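Local coordinates for protein Beta/alpha-amylase (Paenibacillus polymyxa, PDB 3VOC) that removes maltose units from the non-reducing ends of starch-type glucans through its N-terminal beta-amylase domain, the part of the longer beta/alpha-amylase precursor described here, at residues Val252-Leu257 against Tyr305-Gln310; Ala263-Phe268 against Asp314-Leu319; Asn18-Phe23 against Trp57-Thr62. All blocks are in the same frame, centred on the assembly; numbering follows the deposited sequence.

Contact 1 of 3, residues Val252-Leu257 against Tyr305-Gln310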
loop_
_atom_site.group_PDB
_atom_site.type_symbol
_atom_site.label_atom_id
_atom_site.label_comp_id
_atom_site.label_asym_id
_atom_site.label_seq_id
_atom_site.Cartn_x
_atom_site.Cartn_y
_atom_site.Cartn_z
ATOM N N VAL A 252 8.336 -11.530 5.328
ATOM C CA VAL A 252 7.008 -11.972 4.896
ATOM C C VAL A 252 6.399 -11.012 3.852
ATOM O O VAL A 252 5.901 -11.455 2.806
ATOM C CB VAL A 252 6.055 -12.190 6.106
ATOM C CG1 VAL A 252 4.617 -12.449 5.658
ATOM C CG2 VAL A 252 6.544 -13.361 6.968
ATOM N N LEU A 253 6.447 -9.714 4.130
ATOM C CA LEU A 253 6.027 -8.702 3.154
ATOM C C LEU A 253 6.890 -8.728 1.900
ATOM O O LEU A 253 6.374 -8.610 0.782
ATOM C CB LEU A 253 6.059 -7.297 3.769
ATOM C CG LEU A 253 5.153 -7.070 4.985
ATOM C CD1 LEU A 253 5.427 -5.684 5.588
ATOM C CD2 LEU A 253 3.667 -7.212 4.596
ATOM N N GLU A 254 8.200 -8.882 2.082
ATOM C CA GLU A 254 9.116 -8.878 0.935
ATOM C C GLU A 254 8.843 -10.061 0.003
ATOM O O GLU A 254 8.805 -9.899 -1.219
ATOM C CB GLU A 254 10.578 -8.884 1.383
ATOM C CG GLU A 254 10.996 -7.609 2.105
ATOM C CD GLU A 254 12.318 -7.758 2.833
ATOM O OE1 GLU A 254 12.604 -8.849 3.355
ATOM O OE2 GLU A 254 13.070 -6.779 2.903
ATOM N N LYS A 255 8.636 -11.244 0.581
ATOM C CA LYS A 255 8.321 -12.414 -0.234
ATOM C C LYS A 255 6.980 -12.229 -0.952
ATOM O O LYS A 255 6.833 -12.589 -2.128
ATOM C CB LYS A 255 8.302 -13.695 0.599
ATOM C CG LYS A 255 7.995 -14.936 -0.253
ATOM C CD LYS A 255 8.243 -16.231 0.511
ATOM C CE LYS A 255 7.915 -17.448 -0.357
ATOM N NZ LYS A 255 7.856 -18.709 0.448
ATOM N N HIS A 256 6.024 -11.622 -0.252
ATOM C CA HIS A 256 4.728 -11.339 -0.834
ATOM C C HIS A 256 4.881 -10.408 -2.047
ATOM O O HIS A 256 4.277 -10.643 -3.091
ATOM C CB HIS A 256 3.817 -10.715 0.229
ATOM C CG HIS A 256 2.423 -10.439 -0.248
ATOM N ND1 HIS A 256 1.596 -11.423 -0.744
ATOM C CD2 HIS A 256 1.705 -9.292 -0.274
ATOM C CE1 HIS A 256 0.435 -10.888 -1.078
ATOM N NE2 HIS A 256 0.476 -9.596 -0.806
ATOM N N LEU A 257 5.695 -9.358 -1.896
ATOM C CA LEU A 257 5.946 -8.426 -2.999
ATOM C C LEU A 257 6.513 -9.176 -4.202
ATOM O O LEU A 257 6.101 -8.939 -5.342
ATOM C CB LEU A 257 6.909 -7.320 -2.574
ATOM C CG LEU A 257 7.116 -6.161 -3.556
ATOM C CD1 LEU A 257 5.835 -5.321 -3.672
ATOM C CD2 LEU A 257 8.305 -5.291 -3.084
ATOM N N TYR A 305 14.439 -0.049 5.536
ATOM C CA TYR A 305 13.967 0.511 4.272
ATOM C C TYR A 305 14.935 0.223 3.125
ATOM O O TYR A 305 14.508 0.076 1.980
ATOM C CB TYR A 305 13.761 2.020 4.381
ATOM C CG TYR A 305 12.536 2.441 5.146
ATOM C CD1 TYR A 305 11.262 2.011 4.766
ATOM C CD2 TYR A 305 12.645 3.301 6.229
ATOM C CE1 TYR A 305 10.136 2.408 5.468
ATOM C CE2 TYR A 305 11.524 3.703 6.935
ATOM C CZ TYR A 305 10.275 3.250 6.550
ATOM O OH TYR A 305 9.156 3.659 7.250
ATOM N N ASN A 306 16.234 0.151 3.414
ATOM C CA ASN A 306 17.190 -0.165 2.338
ATOM C C ASN A 306 16.831 -1.524 1.733
ATOM O O ASN A 306 16.779 -1.688 0.524
ATOM C CB ASN A 306 18.646 -0.193 2.839
ATOM C CG ASN A 306 19.222 1.198 3.084
ATOM O OD1 ASN A 306 19.167 2.090 2.221
ATOM N ND2 ASN A 306 19.817 1.380 4.254
ATOM N N ARG A 307 16.586 -2.501 2.599
ATOM C CA ARG A 307 16.293 -3.844 2.141
ATOM C C ARG A 307 14.929 -3.917 1.473
ATOM O O ARG A 307 14.766 -4.623 0.491
ATOM C CB ARG A 307 16.322 -4.821 3.307
ATOM C CG ARG A 307 16.555 -6.252 2.875
ATOM C CD ARG A 307 16.634 -7.131 4.106
ATOM N NE ARG A 307 15.306 -7.592 4.507
ATOM C CZ ARG A 307 15.023 -8.115 5.693
ATOM N NH1 ARG A 307 15.961 -8.191 6.628
ATOM N NH2 ARG A 307 13.795 -8.558 5.949
ATOM N N LEU A 308 13.948 -3.222 2.037
ATOM C CA LEU A 308 12.593 -3.266 1.490
ATOM C C LEU A 308 12.585 -2.673 0.086
ATOM O O LEU A 308 11.962 -3.229 -0.833
ATOM C CB LEU A 308 11.626 -2.493 2.394
ATOM C CG LEU A 308 10.143 -2.497 1.970
ATOM C CD1 LEU A 308 9.559 -3.915 1.944
ATOM C CD2 LEU A 308 9.339 -1.648 2.919
ATOM N N ILE A 309 13.282 -1.554 -0.085
ATOM C CA ILE A 309 13.285 -0.853 -1.379
ATOM C C ILE A 309 14.110 -1.640 -2.388
ATOM O O ILE A 309 13.776 -1.679 -3.568
ATOM C CB ILE A 309 13.679 0.651 -1.225
ATOM C CG1 ILE A 309 12.576 1.383 -0.430
ATOM C CG2 ILE A 309 13.797 1.347 -2.585
ATOM C CD1 ILE A 309 13.023 2.750 0.162
ATOM N N GLN A 310 15.163 -2.311 -1.908
ATOM C CA GLN A 310 15.889 -3.280 -2.742
ATOM C C GLN A 310 14.972 -4.357 -3.346
ATOM O O GLN A 310 15.179 -4.776 -4.498
ATOM C CB GLN A 310 17.040 -3.942 -1.973
ATOM C CG GLN A 310 17.897 -4.902 -2.851
ATOM C CD GLN A 310 18.540 -4.222 -4.046
ATOM O OE1 GLN A 310 18.505 -4.743 -5.184
ATOM N NE2 GLN A 310 19.127 -3.050 -3.808
#
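The carboxylate of Glu-254 and the guanidinium of Arg-307 form a salt bridge between two helices, and Leu-308 packs against the stem of the acid. The arginine presents the side of its guanidinium that carries NE and NH2, so each carboxylate oxygen has a nitrogen of its own. NE donates to OE2 of Glu-254 over 2.9 Å along the straighter of the two main bonds (160°) and meets that oxygen on its syn lone pair, the side of the other oxygen. NH2 reaches Glu-254 OE1, also at 2.9 Å, but from above the carboxylate plane, while a weak bond of 3.2 Å joins NE to the same OE1. The pairing is therefore twisted, with the carboxylate and guanidinium planes 49° apart and the two side chains crossing nearly at a right angle.

Torsions explain the meeting. Arg-307 leaves its helix with CG anti to the backbone N and then bends at chi3 (88°), which brings NE round beside the acid; Glu-254 runs out extended beyond CG.

The helices are 240-268 and 305-315, which follow the fourth and fifth strands of the (beta/alpha)8 barrel of glycoside hydrolase family 14. They run close here, with CA of Glu-254 and CA of Leu-308 6.6 Å apart.

Both charged groups have further partners on helix 240-268: Glu-254 OE2 is hydrogen-bonded to Gln-250 NE2, and Arg-307 NH1 to Ser-247 OG, so that the arginine, held by Ser-247 and Glu-254, spans two turns of the facing helix. These bonds probably help to fix the rotation of the two planar groups. Leu-308 supplies the apolar part: its CD1 lies 4.0 Å from CG of Glu-254, against the aliphatic stem of the acid, and the same side chain also touches Ile-280.

Contact 2 of 3, residues Ala263-Phe268 against Asp314-Leu319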
loop_
_atom_site.group_PDB
_atom_site.type_symbol
_atom_site.label_atom_id
_atom_site.label_comp_id
_atom_site.label_asym_id
_atom_site.label_seq_id
_atom_site.Cartn_x
_atom_site.Cartn_y
_atom_site.Cartn_z
ATOM N N ALA A 263 3.681 -12.484 -10.505
ATOM C CA ALA A 263 2.391 -12.758 -11.112
ATOM C C ALA A 263 1.936 -11.596 -11.996
ATOM O O ALA A 263 1.358 -11.819 -13.056
ATOM C CB ALA A 263 1.319 -13.093 -10.049
ATOM N N ALA A 264 2.184 -10.364 -11.567
ATOM C CA ALA A 264 1.767 -9.210 -12.373
ATOM C C ALA A 264 2.576 -9.158 -13.662
ATOM O O ALA A 264 2.021 -8.960 -14.758
ATOM C CB ALA A 264 1.920 -7.923 -11.591
ATOM N N HIS A 265 3.888 -9.334 -13.536
ATOM C CA HIS A 265 4.759 -9.331 -14.708
ATOM C C HIS A 265 4.357 -10.411 -15.690
ATOM O O HIS A 265 4.295 -10.175 -16.892
ATOM C CB HIS A 265 6.229 -9.470 -14.319
ATOM C CG HIS A 265 6.866 -8.173 -13.941
ATOM N ND1 HIS A 265 7.157 -7.191 -14.867
ATOM C CD2 HIS A 265 7.280 -7.695 -12.743
ATOM C CE1 HIS A 265 7.709 -6.160 -14.254
ATOM N NE2 HIS A 265 7.790 -6.437 -12.964
ATOM N N LYS A 266 4.057 -11.590 -15.165
ATOM C CA LYS A 266 3.730 -12.726 -16.013
ATOM C C LYS A 266 2.478 -12.450 -16.838
ATOM O O LYS A 266 2.435 -12.751 -18.036
ATOM C CB LYS A 266 3.549 -13.985 -15.171
ATOM C CG LYS A 266 3.225 -15.245 -15.996
ATOM C CD LYS A 266 2.973 -16.441 -15.084
ATOM C CE LYS A 266 1.572 -16.386 -14.496
ATOM N NZ LYS A 266 1.157 -17.679 -13.874
ATOM N N ASN A 267 1.473 -11.861 -16.197
ATOM C CA ASN A 267 0.205 -11.571 -16.848
ATOM C C ASN A 267 0.161 -10.280 -17.661
ATOM O O ASN A 267 -0.635 -10.160 -18.594
ATOM C CB ASN A 267 -0.910 -11.591 -15.804
ATOM C CG ASN A 267 -1.224 -13.009 -15.337
ATOM O OD1 ASN A 267 -1.689 -13.821 -16.118
ATOM N ND2 ASN A 267 -0.924 -13.315 -14.080
ATOM N N PHE A 268 0.996 -9.312 -17.310
ATOM C CA PHE A 268 0.861 -7.971 -17.893
ATOM C C PHE A 268 1.919 -7.619 -18.914
ATOM O O PHE A 268 1.662 -6.794 -19.790
ATOM C CB PHE A 268 0.853 -6.870 -16.813
ATOM C CG PHE A 268 -0.272 -6.981 -15.818
ATOM C CD1 PHE A 268 -1.496 -7.579 -16.166
ATOM C CD2 PHE A 268 -0.123 -6.451 -14.536
ATOM C CE1 PHE A 268 -2.542 -7.680 -15.238
ATOM C CE2 PHE A 268 -1.167 -6.529 -13.599
ATOM C CZ PHE A 268 -2.373 -7.144 -13.942
ATOM N N ASP A 314 14.460 -5.472 -7.166
ATOM C CA ASP A 314 14.587 -6.882 -7.577
ATOM C C ASP A 314 13.329 -7.371 -8.283
ATOM O O ASP A 314 13.424 -8.132 -9.255
ATOM C CB ASP A 314 14.887 -7.802 -6.383
ATOM C CG ASP A 314 16.260 -7.550 -5.770
ATOM O OD1 ASP A 314 17.122 -6.885 -6.401
ATOM O OD2 ASP A 314 16.474 -8.034 -4.642
ATOM N N ALA A 315 12.159 -6.952 -7.787
ATOM C CA ALA A 315 10.887 -7.371 -8.392
ATOM C C ALA A 315 10.532 -6.558 -9.641
ATOM O O ALA A 315 9.525 -6.836 -10.322
ATOM C CB ALA A 315 9.757 -7.302 -7.374
ATOM N N ASP A 316 11.358 -5.562 -9.944
ATOM C CA ASP A 316 11.120 -4.662 -11.072
ATOM C C ASP A 316 9.729 -4.039 -10.953
ATOM O O ASP A 316 8.894 -4.159 -11.855
ATOM C CB ASP A 316 11.307 -5.381 -12.420
ATOM C CG ASP A 316 11.274 -4.423 -13.594
ATOM O OD1 ASP A 316 11.776 -3.302 -13.442
ATOM O OD2 ASP A 316 10.736 -4.789 -14.662
ATOM N N LEU A 317 9.511 -3.407 -9.801
ATOM C CA LEU A 317 8.314 -2.625 -9.484
ATOM C C LEU A 317 8.697 -1.197 -9.135
ATOM O O LEU A 317 9.718 -0.956 -8.462
ATOM C CB LEU A 317 7.571 -3.234 -8.292
ATOM C CG LEU A 317 7.068 -4.682 -8.476
ATOM C CD1 LEU A 317 6.521 -5.250 -7.188
ATOM C CD2 LEU A 317 6.008 -4.774 -9.574
ATOM N N ASP A 318 7.879 -0.250 -9.586
ATOM C CA ASP A 318 8.073 1.146 -9.221
ATOM C C ASP A 318 7.505 1.370 -7.835
ATOM O O ASP A 318 6.636 0.622 -7.393
ATOM C CB ASP A 318 7.390 2.067 -10.233
ATOM C CG ASP A 318 8.089 2.076 -11.592
ATOM O OD1 ASP A 318 9.117 1.402 -11.766
ATOM O OD2 ASP A 318 7.614 2.789 -12.487
ATOM N N LEU A 319 7.996 2.396 -7.153
ATOM C CA LEU A 319 7.594 2.642 -5.765
ATOM C C LEU A 319 6.735 3.889 -5.677
ATOM O O LEU A 319 7.136 4.962 -6.142
ATOM C CB LEU A 319 8.837 2.789 -4.866
ATOM C CG LEU A 319 8.612 3.274 -3.425
ATOM C CD1 LEU A 319 7.792 2.240 -2.719
ATOM C CD2 LEU A 319 9.952 3.471 -2.697
#
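The last turns of helix 240-268 face the turn between helix 305-315 and strand 318-321; the nearest CA atoms, those of His-265 and Asp-316, are 8.7 Å apart, and Asp-316 has positive phi in a Schellman motif. The imidazole of His-265 bridges this gap. Its NE2 donates to the backbone O of Asp-316 at 2.8 Å and 147°; the oxygen lies in the ring plane, whereas the donor stands 41° out of the carbonyl plane.

Beside this bond, the Asp-316 carboxylate lies almost coplanar with the imidazole, the planes only 10° apart, and its OD2 comes to 3.3 Å from His-265 CE1. The acid reaches this position with CG anti to the backbone N. Leu-317 adds a looser van der Waals touch, its CD2 lying 4.2 Å from His-265 NE2.

Second-shell partners hold both groups. ND1 of His-265 is hydrogen-bonded to Asp-269 OD2, so both ring nitrogens are engaged and the ring's rotation is probably fixed, while OD1 of Asp-316 forms a salt bridge with Arg-275. Ile-276 of strand 275-279 touches both His-265 and Leu-317. Segment 263-268 also packs, through Ala-264 and Asn-267, against Tyr-137 of helix 127-144.

Contact 3 of 3, residues Asn18-Phe23 against Trp57-Thr62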
loop_
_atom_site.group_PDB
_atom_site.type_symbol
_atom_site.label_atom_id
_atom_site.label_comp_id
_atom_site.label_asym_id
_atom_site.label_seq_id
_atom_site.Cartn_x
_atom_site.Cartn_y
_atom_site.Cartn_z
ATOM N N ASN A 18 -22.548 6.330 -9.426
ATOM C CA ASN A 18 -23.960 6.125 -9.726
ATOM C C ASN A 18 -24.562 7.249 -10.578
ATOM O O ASN A 18 -25.721 7.178 -10.968
ATOM C CB ASN A 18 -24.768 5.925 -8.430
ATOM C CG ASN A 18 -24.858 7.196 -7.593
ATOM O OD1 ASN A 18 -23.974 8.066 -7.646
ATOM N ND2 ASN A 18 -25.938 7.320 -6.821
ATOM N N ASP A 19 -23.780 8.285 -10.851
ATOM C CA ASP A 19 -24.193 9.356 -11.746
ATOM C C ASP A 19 -23.074 9.554 -12.759
ATOM O O ASP A 19 -22.118 10.294 -12.505
ATOM C CB ASP A 19 -24.445 10.629 -10.938
ATOM C CG ASP A 19 -24.899 11.808 -11.797
ATOM O OD1 ASP A 19 -24.811 11.752 -13.042
ATOM O OD2 ASP A 19 -25.322 12.813 -11.198
ATOM N N TRP A 20 -23.197 8.894 -13.909
ATOM C CA TRP A 20 -22.131 8.924 -14.908
ATOM C C TRP A 20 -21.950 10.282 -15.579
ATOM O O TRP A 20 -20.834 10.654 -15.956
ATOM C CB TRP A 20 -22.344 7.828 -15.955
ATOM C CG TRP A 20 -22.077 6.487 -15.369
ATOM C CD1 TRP A 20 -23.001 5.586 -14.914
ATOM C CD2 TRP A 20 -20.792 5.913 -15.122
ATOM N NE1 TRP A 20 -22.362 4.469 -14.421
ATOM C CE2 TRP A 20 -21.006 4.647 -14.529
ATOM C CE3 TRP A 20 -19.471 6.345 -15.351
ATOM C CZ2 TRP A 20 -19.948 3.802 -14.156
ATOM C CZ3 TRP A 20 -18.416 5.511 -14.977
ATOM C CH2 TRP A 20 -18.665 4.244 -14.385
ATOM N N GLY A 21 -23.051 11.011 -15.748
ATOM C CA GLY A 21 -22.987 12.344 -16.331
ATOM C C GLY A 21 -22.151 13.273 -15.478
ATOM O O GLY A 21 -21.353 14.055 -16.000
ATOM N N SER A 22 -22.332 13.184 -14.164
ATOM C CA SER A 22 -21.547 13.988 -13.205
ATOM C C SER A 22 -20.055 13.664 -13.273
ATOM O O SER A 22 -19.204 14.558 -13.357
ATOM C CB SER A 22 -22.058 13.751 -11.781
ATOM O OG SER A 22 -21.172 14.286 -10.810
ATOM N N PHE A 23 -19.743 12.377 -13.236
ATOM C CA PHE A 23 -18.359 11.924 -13.287
ATOM C C PHE A 23 -17.709 12.355 -14.596
ATOM O O PHE A 23 -16.562 12.809 -14.595
ATOM C CB PHE A 23 -18.313 10.399 -13.116
ATOM C CG PHE A 23 -16.935 9.828 -13.083
ATOM C CD1 PHE A 23 -15.941 10.394 -12.282
ATOM C CD2 PHE A 23 -16.627 8.699 -13.848
ATOM C CE1 PHE A 23 -14.657 9.847 -12.242
ATOM C CE2 PHE A 23 -15.333 8.136 -13.813
ATOM C CZ PHE A 23 -14.357 8.713 -13.009
ATOM N N TRP A 57 -16.550 -7.629 -14.799
ATOM C CA TRP A 57 -15.735 -6.455 -15.093
ATOM C C TRP A 57 -16.548 -5.305 -15.678
ATOM O O TRP A 57 -15.971 -4.266 -16.014
ATOM C CB TRP A 57 -14.596 -6.818 -16.062
ATOM C CG TRP A 57 -13.600 -7.793 -15.494
ATOM C CD1 TRP A 57 -13.487 -9.121 -15.800
ATOM C CD2 TRP A 57 -12.574 -7.518 -14.530
ATOM N NE1 TRP A 57 -12.448 -9.685 -15.098
ATOM C CE2 TRP A 57 -11.871 -8.722 -14.312
ATOM C CE3 TRP A 57 -12.162 -6.365 -13.850
ATOM C CZ2 TRP A 57 -10.791 -8.811 -13.426
ATOM C CZ3 TRP A 57 -11.095 -6.450 -12.974
ATOM C CH2 TRP A 57 -10.422 -7.664 -12.765
ATOM N N SER A 58 -17.874 -5.469 -15.798
ATOM C CA SER A 58 -18.679 -4.521 -16.602
ATOM C C SER A 58 -18.633 -3.083 -16.065
ATOM O O SER A 58 -18.480 -2.136 -16.826
ATOM C CB SER A 58 -20.135 -4.990 -16.775
ATOM O OG SER A 58 -20.783 -5.139 -15.521
ATOM N N TYR A 59 -18.736 -2.923 -14.755
ATOM C CA TYR A 59 -18.616 -1.584 -14.165
ATOM C C TYR A 59 -17.270 -0.907 -14.494
ATOM O O TYR A 59 -17.221 0.290 -14.797
ATOM C CB TYR A 59 -18.857 -1.640 -12.660
ATOM C CG TYR A 59 -18.481 -0.370 -11.922
ATOM C CD1 TYR A 59 -19.340 0.726 -11.901
ATOM C CD2 TYR A 59 -17.272 -0.280 -11.218
ATOM C CE1 TYR A 59 -19.001 1.898 -11.212
ATOM C CE2 TYR A 59 -16.934 0.878 -10.510
ATOM C CZ TYR A 59 -17.803 1.961 -10.513
ATOM O OH TYR A 59 -17.470 3.110 -9.825
ATOM N N TYR A 60 -16.179 -1.658 -14.432
ATOM C CA TYR A 60 -14.879 -1.063 -14.720
ATOM C C TYR A 60 -14.626 -0.830 -16.199
ATOM O O TYR A 60 -13.870 0.060 -16.561
ATOM C CB TYR A 60 -13.739 -1.839 -14.053
ATOM C CG TYR A 60 -13.716 -1.579 -12.576
ATOM C CD1 TYR A 60 -13.351 -0.321 -12.087
ATOM C CD2 TYR A 60 -14.098 -2.578 -11.650
ATOM C CE1 TYR A 60 -13.344 -0.060 -10.719
ATOM C CE2 TYR A 60 -14.081 -2.324 -10.256
ATOM C CZ TYR A 60 -13.706 -1.061 -9.812
ATOM O OH TYR A 60 -13.681 -0.758 -8.468
ATOM N N LYS A 61 -15.277 -1.607 -17.057
ATOM C CA LYS A 61 -15.227 -1.319 -18.492
ATOM C C LYS A 61 -15.966 0.001 -18.752
ATOM O O LYS A 61 -15.475 0.860 -19.482
ATOM C CB LYS A 61 -15.805 -2.476 -19.311
ATOM C CG LYS A 61 -14.814 -3.619 -19.530
ATOM C CD LYS A 61 -15.502 -4.884 -20.011
ATOM C CE LYS A 61 -14.468 -5.987 -20.353
ATOM N NZ LYS A 61 -15.091 -7.373 -20.323
ATOM N N THR A 62 -17.114 0.190 -18.104
ATOM C CA THR A 62 -17.830 1.471 -18.193
ATOM C C THR A 62 -16.976 2.639 -17.684
ATOM O O THR A 62 -16.910 3.705 -18.315
ATOM C CB THR A 62 -19.158 1.420 -17.417
ATOM O OG1 THR A 62 -19.948 0.328 -17.907
ATOM C CG2 THR A 62 -19.938 2.722 -17.588
#
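Trp-20 projects from the first turn of helix 20-32 and takes a methyl group of Thr-62 over one face of its indole. This is the tight part of the contact: Thr-62 CG2 lies 3.7 Å from the centroid of the six-membered ring and 15° off the ring normal, a clear CH-pi interaction. The methyl is placed there by a threonine rotamer with CG2 anti to the backbone N, while OG1 turns back along its own helix to donate to Ser-58 O at 3.1 Å.

Tyr-59 comes just as close at one point, CE1 to Trp-20 CZ2 at 3.6 Å, but it meets the indole obliquely and covers less of it: the ring planes are inclined at 55° and the centroids stand 5.8 Å apart. The phenol OH is hydrogen-bonded to Ile-17 N, which ties the ring to the loop before helix 20-32. Trp-20, Tyr-59 and Thr-62 all remain partly open to solvent, so the close methyl-indole packing belongs to a surface contact. Helices 20-32 and 58-69 follow the first and second barrel strands, and such side-by-side packing of successive outer helices is typical of the (beta/alpha)8 fold.

Contacts 1 and 2 are successive levels of one interface between helices 240-268 and 305-315, with centres 13 Å apart. They join directly through apolar packing, Leu-257 CD1 to Leu-317 CD1 at 3.6 Å and Ile-309 CG1 to Leu-319 CD2 at 4.0 Å. Contact 3 pairs two other outer helices of the same barrel: its centre is 36 Å from that of contact 1, on the opposite side of the chain's centre, and 28 Å from that of contact 2. The side chain of Leu-308 in contact 1 lies about 10 Å from that of Glu-163, the predicted proton donor, and that of Tyr-59 in contact 3 about 9 Å from that of Asp-41, a probable substrate-binding residue.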